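Local coordinates for putative branched-chain amino acid ABC transporter, periplasmic branched-chain amino acid-binding protein (Pseudomonas protegens Pf-5, PDB 4RU0) that probably binds branched-chain amino acids or related solutes in the periplasm and delivers them to an ABC transporter for uptake, at residues Leu277-Gly280 with Ala281-Gly285; Gly330-Asn333 with Ala334-Val338; Trp360-Glu363 with His364-Ile367. All coordinates share one frame; numbering follows the deposited sequence.

Contact 2 is wholly buried, within helix 325-348, and combines regular helical hydrogen bonding with small apolar side chains. Contact 3 touches it, V336 O lying 4.2 Å from L365 CD1; it lies where helix 355-363 gives way to strand 366-367, with leucines inside and an aromatic stack at a more exposed edge. Contact 1 is remote from both, its centre about 40 Å from that of contact 3 and on the opposite side of the chain's centre. It is a partly buried pair of tight turns, held by backbone bonds and alanine methyls, so the three contacts differ in chemistry as they differ in place.

Contact 1 (Leu277-Gly280 with Ala281-Gly285); sequences LPAG and AAAKG
A279 and A283 meet methyl to methyl where two short 3-10 turns follow one another, in the connection that leads from helix 273-276 to strand 287-290 of the main sheet. A279 CB and A283 CB are 3.9 Å apart, four residues along the chain. The methyl of A283 points back toward the preceding turn, and both methyls are buried. A279 touches K252 and A283 touches V251 of helix 246-256, while A283 also reaches W402 of strand 396-402.

The chain bends at G280, whose phi of 61° is positive. A beta carbon on this backbone would collide with A281 N, so the absence of a side chain is what lets the second turn start at once. Beyond the bend the next two methyls part company: A281 points away from the first turn, whereas A282 CB lies 3.5 Å from A279 O. Two backbone bonds join the turns. A283 N donates to G280 O at 3.1 Å, nearly straight at 162°, whereas the bond from A282 N to A279 O is weak. The oxygen that accepts the A283 N-H, G280 O, also lies 3.6 Å from A283 CB.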
ATOM      1  N   LEU A 277     -15.418  -5.596  11.171  1.00 39.58           N
ATOM      2  CA  LEU A 277     -16.523  -5.199  12.052  1.00 39.98           C
ATOM      3  C   LEU A 277     -17.894  -5.767  11.637  1.00 43.92           C
ATOM      4  O   LEU A 277     -18.655  -6.193  12.500  1.00 41.92           O
ATOM      5  CB  LEU A 277     -16.608  -3.672  12.146  1.00 42.07           C
ATOM      6  CG  LEU A 277     -15.673  -3.013  13.162  1.00 43.87           C
ATOM      7  CD1 LEU A 277     -15.639  -1.516  12.964  1.00 45.47           C
ATOM      8  CD2 LEU A 277     -16.090  -3.353  14.587  1.00 46.23           C
ATOM      9  N   PRO A 278     -18.218  -5.780  10.325  1.00 45.94           N
ATOM     10  CA  PRO A 278     -19.530  -6.346   9.979  1.00 46.57           C
ATOM     11  C   PRO A 278     -19.662  -7.836  10.298  1.00 43.71           C
ATOM     12  O   PRO A 278     -20.779  -8.332  10.416  1.00 44.44           O
ATOM     13  CB  PRO A 278     -19.624  -6.119   8.466  1.00 35.91           C
ATOM     14  CG  PRO A 278     -18.682  -4.998   8.186  1.00 36.20           C
ATOM     15  CD  PRO A 278     -17.555  -5.193   9.144  1.00 36.50           C
ATOM     16  N   ALA A 279     -18.538  -8.530  10.439  1.00 40.92           N
ATOM     17  CA  ALA A 279     -18.545  -9.960  10.729  1.00 33.77           C
ATOM     18  C   ALA A 279     -18.842 -10.236  12.197  1.00 35.80           C
ATOM     19  O   ALA A 279     -19.065 -11.384  12.585  1.00 43.05           O
ATOM     20  CB  ALA A 279     -17.217 -10.585  10.341  1.00 32.34           C
ATOM     21  N   GLY A 280     -18.843  -9.185  13.014  1.00 39.62           N
ATOM     22  CA  GLY A 280     -19.104  -9.340  14.435  1.00 40.47           C
ATOM     23  C   GLY A 280     -18.080 -10.221  15.123  1.00 39.79           C
ATOM     24  O   GLY A 280     -16.913 -10.247  14.735  1.00 45.41           O
ATOM     25  N   ALA A 281     -18.529 -10.964  16.133  1.00 42.72           N
ATOM     26  CA  ALA A 281     -17.637 -11.749  16.980  1.00 40.77           C
ATOM     27  C   ALA A 281     -17.053 -12.966  16.268  1.00 37.83           C
ATOM     28  O   ALA A 281     -16.132 -13.601  16.780  1.00 40.70           O
ATOM     29  CB  ALA A 281     -18.367 -12.184  18.242  1.00 42.95           C
ATOM     30  N   ALA A 282     -17.578 -13.292  15.093  1.00 35.93           N
ATOM     31  CA  ALA A 282     -17.006 -14.371  14.286  1.00 34.10           C
ATOM     32  C   ALA A 282     -15.595 -14.034  13.797  1.00 35.29           C
ATOM     33  O   ALA A 282     -14.858 -14.916  13.355  1.00 29.82           O
ATOM     34  CB  ALA A 282     -17.906 -14.682  13.098  1.00 31.58           C
ATOM     35  N   ALA A 283     -15.224 -12.758  13.877  1.00 36.96           N
ATOM     36  CA  ALA A 283     -13.934 -12.303  13.367  1.00 38.47           C
ATOM     37  C   ALA A 283     -12.853 -12.229  14.446  1.00 44.34           C
ATOM     38  O   ALA A 283     -11.733 -11.806  14.172  1.00 48.83           O
ATOM     39  CB  ALA A 283     -14.091 -10.945  12.694  1.00 32.78           C
ATOM     40  N   LYS A 284     -13.183 -12.635  15.666  1.00 34.99           N
ATOM     41  CA  LYS A 284     -12.205 -12.622  16.755  1.00 41.17           C
ATOM     42  C   LYS A 284     -11.019 -13.532  16.448  1.00 34.31           C
ATOM     43  O   LYS A 284     -11.193 -14.714  16.167  1.00 37.23           O
ATOM     44  CB  LYS A 284     -12.853 -13.053  18.074  1.00 41.50           C
ATOM     45  CG  LYS A 284     -13.824 -12.043  18.664  1.00 46.52           C
ATOM     46  CD  LYS A 284     -14.378 -12.546  19.990  1.00 57.21           C
ATOM     47  CE  LYS A 284     -15.189 -11.474  20.704  1.00 66.59           C
ATOM     48  NZ  LYS A 284     -14.355 -10.295  21.069  1.00 72.09           N
ATOM     49  N   GLY A 285      -9.814 -12.975  16.499  1.00 34.57           N
ATOM     50  CA  GLY A 285      -8.613 -13.753  16.246  1.00 32.95           C
ATOM     51  C   GLY A 285      -8.042 -13.571  14.849  1.00 30.83           C
ATOM     52  O   GLY A 285      -6.888 -13.923  14.595  1.00 29.82           O
TER

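Contact 2 (Gly330-Asn333 with Ala334-Val338); sequences GLVN and AAVAV
V332 and V336 stand one helical turn apart on helix 325-348, their side chains on the same flank. V336 points back toward the preceding turn with CG1 anti to its backbone N (chi1 167°), which turns the other branch, CG2, to the N side. There CG2 comes close to V332 O, at 3.2 Å, the same oxygen that accepts the V336 N-H. Between the two side chains themselves the approach is looser, V332 CG1 lying 4.5 Å from V336 CG2.

The alanines repeat the pattern with a bare methyl: A334 CB lies 3.4 Å from G330 O and A335 CB 3.4 Å from L331 O. Each methyl therefore sits beside the carbonyl its own N-H bonds to, A334 N reaching G330 O at 3.0 Å and A335 N reaching L331 O at 3.1 Å. These are the i to i+4 bonds of an alpha-helix. L331 and N333 instead project away from this packing, N333 ND2 forming a weak hydrogen bond to N112 OD1.

All of this is buried, and the side chain of N333 is about 7 Å from a bound pentaoxaheptadecane. L331 packs on helix 299-309, A334 joins N333 and L331 against helix 47-67, and V332 and A335 share M381 of a loop.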
ATOM      1  N   GLY A 330      -2.627   7.292   5.112  1.00 54.72           N
ATOM      2  CA  GLY A 330      -2.504   8.674   4.694  1.00 46.43           C
ATOM      3  C   GLY A 330      -1.185   9.266   5.157  1.00 52.94           C
ATOM      4  O   GLY A 330      -0.508   9.969   4.405  1.00 46.95           O
ATOM      5  N   LEU A 331      -0.817   8.969   6.399  1.00 48.62           N
ATOM      6  CA  LEU A 331       0.439   9.448   6.966  1.00 49.70           C
ATOM      7  C   LEU A 331       1.648   8.903   6.213  1.00 48.05           C
ATOM      8  O   LEU A 331       2.598   9.629   5.936  1.00 48.35           O
ATOM      9  CB  LEU A 331       0.533   9.068   8.446  1.00 51.42           C
ATOM     10  CG  LEU A 331      -0.494   9.705   9.381  1.00 53.58           C
ATOM     11  CD1 LEU A 331      -0.340   9.166  10.790  1.00 55.18           C
ATOM     12  CD2 LEU A 331      -0.354  11.224   9.374  1.00 55.18           C
ATOM     13  N   VAL A 332       1.603   7.619   5.882  1.00 46.42           N
ATOM     14  CA  VAL A 332       2.729   6.970   5.225  1.00 49.60           C
ATOM     15  C   VAL A 332       2.784   7.363   3.746  1.00 43.50           C
ATOM     16  O   VAL A 332       3.862   7.563   3.182  1.00 43.01           O
ATOM     17  CB  VAL A 332       2.653   5.434   5.387  1.00 43.88           C
ATOM     18  CG1 VAL A 332       3.583   4.728   4.413  1.00 42.14           C
ATOM     19  CG2 VAL A 332       2.992   5.056   6.820  1.00 45.39           C
ATOM     20  N   ASN A 333       1.612   7.494   3.133  1.00 42.96           N
ATOM     21  CA  ASN A 333       1.505   7.952   1.752  1.00 43.23           C
ATOM     22  C   ASN A 333       2.124   9.339   1.577  1.00 47.13           C
ATOM     23  O   ASN A 333       2.862   9.587   0.624  1.00 48.69           O
ATOM     24  CB  ASN A 333       0.039   7.975   1.312  1.00 41.50           C
ATOM     25  CG  ASN A 333      -0.131   7.735  -0.172  1.00 46.17           C
ATOM     26  OD1 ASN A 333       0.659   7.021  -0.791  1.00 43.48           O
ATOM     27  ND2 ASN A 333      -1.165   8.336  -0.754  1.00 44.28           N
ATOM     28  N   ALA A 334       1.828  10.234   2.516  1.00 44.71           N
ATOM     29  CA  ALA A 334       2.305  11.608   2.453  1.00 45.99           C
ATOM     30  C   ALA A 334       3.797  11.707   2.756  1.00 46.45           C
ATOM     31  O   ALA A 334       4.504  12.521   2.165  1.00 48.57           O
ATOM     32  CB  ALA A 334       1.516  12.483   3.414  1.00 48.09           C
ATOM     33  N   ALA A 335       4.273  10.876   3.676  1.00 46.73           N
ATOM     34  CA  ALA A 335       5.665  10.929   4.101  1.00 47.40           C
ATOM     35  C   ALA A 335       6.612  10.486   2.989  1.00 48.60           C
ATOM     36  O   ALA A 335       7.712  11.031   2.839  1.00 46.23           O
ATOM     37  CB  ALA A 335       5.870  10.073   5.336  1.00 48.12           C
ATOM     38  N   VAL A 336       6.179   9.496   2.216  1.00 46.16           N
ATOM     39  CA  VAL A 336       6.982   8.960   1.123  1.00 43.95           C
ATOM     40  C   VAL A 336       7.274  10.045   0.094  1.00 42.17           C
ATOM     41  O   VAL A 336       8.414  10.224  -0.330  1.00 45.39           O
ATOM     42  CB  VAL A 336       6.279   7.771   0.447  1.00 40.39           C
ATOM     43  CG1 VAL A 336       6.951   7.417  -0.871  1.00 38.90           C
ATOM     44  CG2 VAL A 336       6.276   6.578   1.374  1.00 49.28           C
ATOM     45  N   ALA A 337       6.235  10.777  -0.282  1.00 42.34           N
ATOM     46  CA  ALA A 337       6.379  11.870  -1.225  1.00 42.48           C
ATOM     47  C   ALA A 337       7.269  12.967  -0.647  1.00 44.30           C
ATOM     48  O   ALA A 337       8.163  13.472  -1.329  1.00 44.30           O
ATOM     49  CB  ALA A 337       5.016  12.422  -1.597  1.00 42.53           C
ATOM     50  N   VAL A 338       7.028  13.316   0.615  1.00 45.99           N
ATOM     51  CA  VAL A 338       7.806  14.346   1.307  1.00 48.05           C
ATOM     52  C   VAL A 338       9.297  14.009   1.348  1.00 48.02           C
ATOM     53  O   VAL A 338      10.137  14.865   1.067  1.00 60.57           O
ATOM     54  CB  VAL A 338       7.289  14.562   2.746  1.00 49.93           C
ATOM     55  CG1 VAL A 338       8.285  15.366   3.563  1.00 52.11           C
ATOM     56  CG2 VAL A 338       5.939  15.256   2.725  1.00 50.54           C
TER

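Contact 3 (Trp360-Glu363 with His364-Ile367); sequences WGLE and HLNI
W360 and H364, four residues apart, stack face to face near the C-terminal end of helix 355-363, where the chain leaves the helix for the short strand 366-367. This i to i+4 aromatic pair illustrates how a side chain can fold back over a preceding helical turn, here the one that carries W360.

The ring contact comes first. The imidazole and the six-membered ring of the indole have centroids 3.7 Å apart and planes inclined by only 16°. ND1 of H364 is poised over the centre of the indole, while CZ2 of W360 lies over the centre of the imidazole. H364 CB adds a CH-pi contact over the same six-membered ring. With CG anti to the backbone N (chi1 -172°) and chi2 near 95°, the indole of W360 presents a face to the imidazole.

Hydrogen bonding fixes the imidazole in a second way. ND1 of H364 donates to W360 O at 2.8 Å, the oxygen lying at the ring edge and close to its plane. One residue thus offers both a face and a carbonyl to the histidine. Replacing W360 by an alanine would remove the indole face, and the imidazole, keeping its bond to the main-chain O, would probably be freer to turn. Along the backbone, H364 N bonds to G361 O and L365 N to L362 O, both i to i+3.

Apolar packing and charge occupy other directions. L362 and L365 meet through methyls, CD2 to CD1 at 4.4 Å, and both lean on helix 325-348. E363 sends its carboxylate elsewhere, OE2 forming a salt bridge with R441 and a hydrogen bond with H391. Just before the strand, L365 CB presses to 3.4 Å from L362 O, the oxygen that also accepts its N-H.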
ATOM      1  N   TRP A 360      13.771  11.442  -9.799  1.00 46.33           N
ATOM      2  CA  TRP A 360      15.140  11.238  -9.338  1.00 47.33           C
ATOM      3  C   TRP A 360      15.175  11.039  -7.829  1.00 47.91           C
ATOM      4  O   TRP A 360      15.934  10.217  -7.318  1.00 48.22           O
ATOM      5  CB  TRP A 360      16.035  12.422  -9.730  1.00 48.52           C
ATOM      6  CG  TRP A 360      17.491  12.169  -9.457  1.00 49.62           C
ATOM      7  CD1 TRP A 360      18.417  11.694 -10.339  1.00 49.75           C
ATOM      8  CD2 TRP A 360      18.178  12.350  -8.211  1.00 50.86           C
ATOM      9  NE1 TRP A 360      19.641  11.578  -9.723  1.00 51.01           N
ATOM     10  CE2 TRP A 360      19.521  11.974  -8.417  1.00 51.71           C
ATOM     11  CE3 TRP A 360      17.792  12.800  -6.941  1.00 51.47           C
ATOM     12  CZ2 TRP A 360      20.479  12.028  -7.402  1.00 53.13           C
ATOM     13  CZ3 TRP A 360      18.744  12.851  -5.934  1.00 52.87           C
ATOM     14  CH2 TRP A 360      20.073  12.470  -6.174  1.00 53.69           C
ATOM     15  N   GLY A 361      14.348  11.802  -7.122  1.00 48.15           N
ATOM     16  CA  GLY A 361      14.270  11.713  -5.676  1.00 48.82           C
ATOM     17  C   GLY A 361      13.767  10.351  -5.244  1.00 54.33           C
ATOM     18  O   GLY A 361      14.366   9.702  -4.383  1.00 53.08           O
ATOM     19  N   LEU A 362      12.665   9.919  -5.851  1.00 46.60           N
ATOM     20  CA  LEU A 362      12.101   8.602  -5.585  1.00 45.66           C
ATOM     21  C   LEU A 362      13.133   7.501  -5.779  1.00 45.60           C
ATOM     22  O   LEU A 362      13.279   6.635  -4.922  1.00 45.71           O
ATOM     23  CB  LEU A 362      10.892   8.346  -6.483  1.00 44.40           C
ATOM     24  CG  LEU A 362       9.601   9.047  -6.065  1.00 44.36           C
ATOM     25  CD1 LEU A 362       8.633   9.094  -7.220  1.00 43.39           C
ATOM     26  CD2 LEU A 362       8.980   8.329  -4.878  1.00 44.31           C
ATOM     27  N   GLU A 363      13.864   7.550  -6.891  1.00 45.56           N
ATOM     28  CA  GLU A 363      14.825   6.498  -7.218  1.00 45.57           C
ATOM     29  C   GLU A 363      16.061   6.541  -6.317  1.00 51.49           C
ATOM     30  O   GLU A 363      16.876   5.616  -6.320  1.00 47.14           O
ATOM     31  CB  GLU A 363      15.239   6.589  -8.691  1.00 45.30           C
ATOM     32  CG  GLU A 363      14.087   6.315  -9.658  1.00 46.50           C
ATOM     33  CD  GLU A 363      14.536   6.062 -11.087  1.00 47.23           C
ATOM     34  OE1 GLU A 363      15.526   6.676 -11.528  1.00 49.72           O
ATOM     35  OE2 GLU A 363      13.885   5.242 -11.777  1.00 42.88           O
ATOM     36  N   HIS A 364      16.198   7.605  -5.535  1.00 47.91           N
ATOM     37  CA  HIS A 364      17.328   7.707  -4.621  1.00 49.36           C
ATOM     38  C   HIS A 364      16.881   7.732  -3.165  1.00 52.48           C
ATOM     39  O   HIS A 364      17.649   8.099  -2.282  1.00 54.98           O
ATOM     40  CB  HIS A 364      18.165   8.945  -4.944  1.00 50.53           C
ATOM     41  CG  HIS A 364      18.986   8.800  -6.185  1.00 50.50           C
ATOM     42  ND1 HIS A 364      18.455   8.938  -7.449  1.00 49.49           N
ATOM     43  CD2 HIS A 364      20.294   8.497  -6.359  1.00 51.46           C
ATOM     44  CE1 HIS A 364      19.402   8.739  -8.346  1.00 52.61           C
ATOM     45  NE2 HIS A 364      20.529   8.470  -7.711  1.00 55.41           N
ATOM     46  N   LEU A 365      15.638   7.333  -2.922  1.00 50.52           N
ATOM     47  CA  LEU A 365      15.136   7.228  -1.563  1.00 49.32           C
ATOM     48  C   LEU A 365      15.983   6.258  -0.756  1.00 50.00           C
ATOM     49  O   LEU A 365      16.266   5.146  -1.199  1.00 49.37           O
ATOM     50  CB  LEU A 365      13.680   6.773  -1.550  1.00 48.40           C
ATOM     51  CG  LEU A 365      12.621   7.863  -1.423  1.00 48.10           C
ATOM     52  CD1 LEU A 365      11.239   7.236  -1.307  1.00 47.03           C
ATOM     53  CD2 LEU A 365      12.915   8.743  -0.227  1.00 49.66           C
ATOM     54  N   ASN A 366      16.401   6.697   0.423  1.00 51.42           N
ATOM     55  CA  ASN A 366      17.144   5.845   1.340  1.00 52.29           C
ATOM     56  C   ASN A 366      16.738   6.164   2.767  1.00 53.31           C
ATOM     57  O   ASN A 366      17.391   6.946   3.458  1.00 57.59           O
ATOM     58  CB  ASN A 366      18.652   6.016   1.154  1.00 58.80           C
ATOM     59  CG  ASN A 366      19.454   4.923   1.842  1.00 62.46           C
ATOM     60  OD1 ASN A 366      19.094   4.456   2.925  1.00 68.91           O
ATOM     61  ND2 ASN A 366      20.551   4.511   1.215  1.00 60.80           N
ATOM     62  N   ILE A 367      15.639   5.555   3.192  1.00 52.95           N
ATOM     63  CA  ILE A 367      15.107   5.747   4.533  1.00 53.44           C
ATOM     64  C   ILE A 367      15.704   4.737   5.506  1.00 54.28           C
ATOM     65  O   ILE A 367      15.435   3.539   5.405  1.00 53.39           O
ATOM     66  CB  ILE A 367      13.581   5.615   4.545  1.00 52.31           C
ATOM     67  CG1 ILE A 367      12.952   6.536   3.491  1.00 51.45           C
ATOM     68  CG2 ILE A 367      13.037   5.912   5.923  1.00 53.46           C
ATOM     69  CD1 ILE A 367      13.188   7.996   3.747  1.00 52.71           C
TER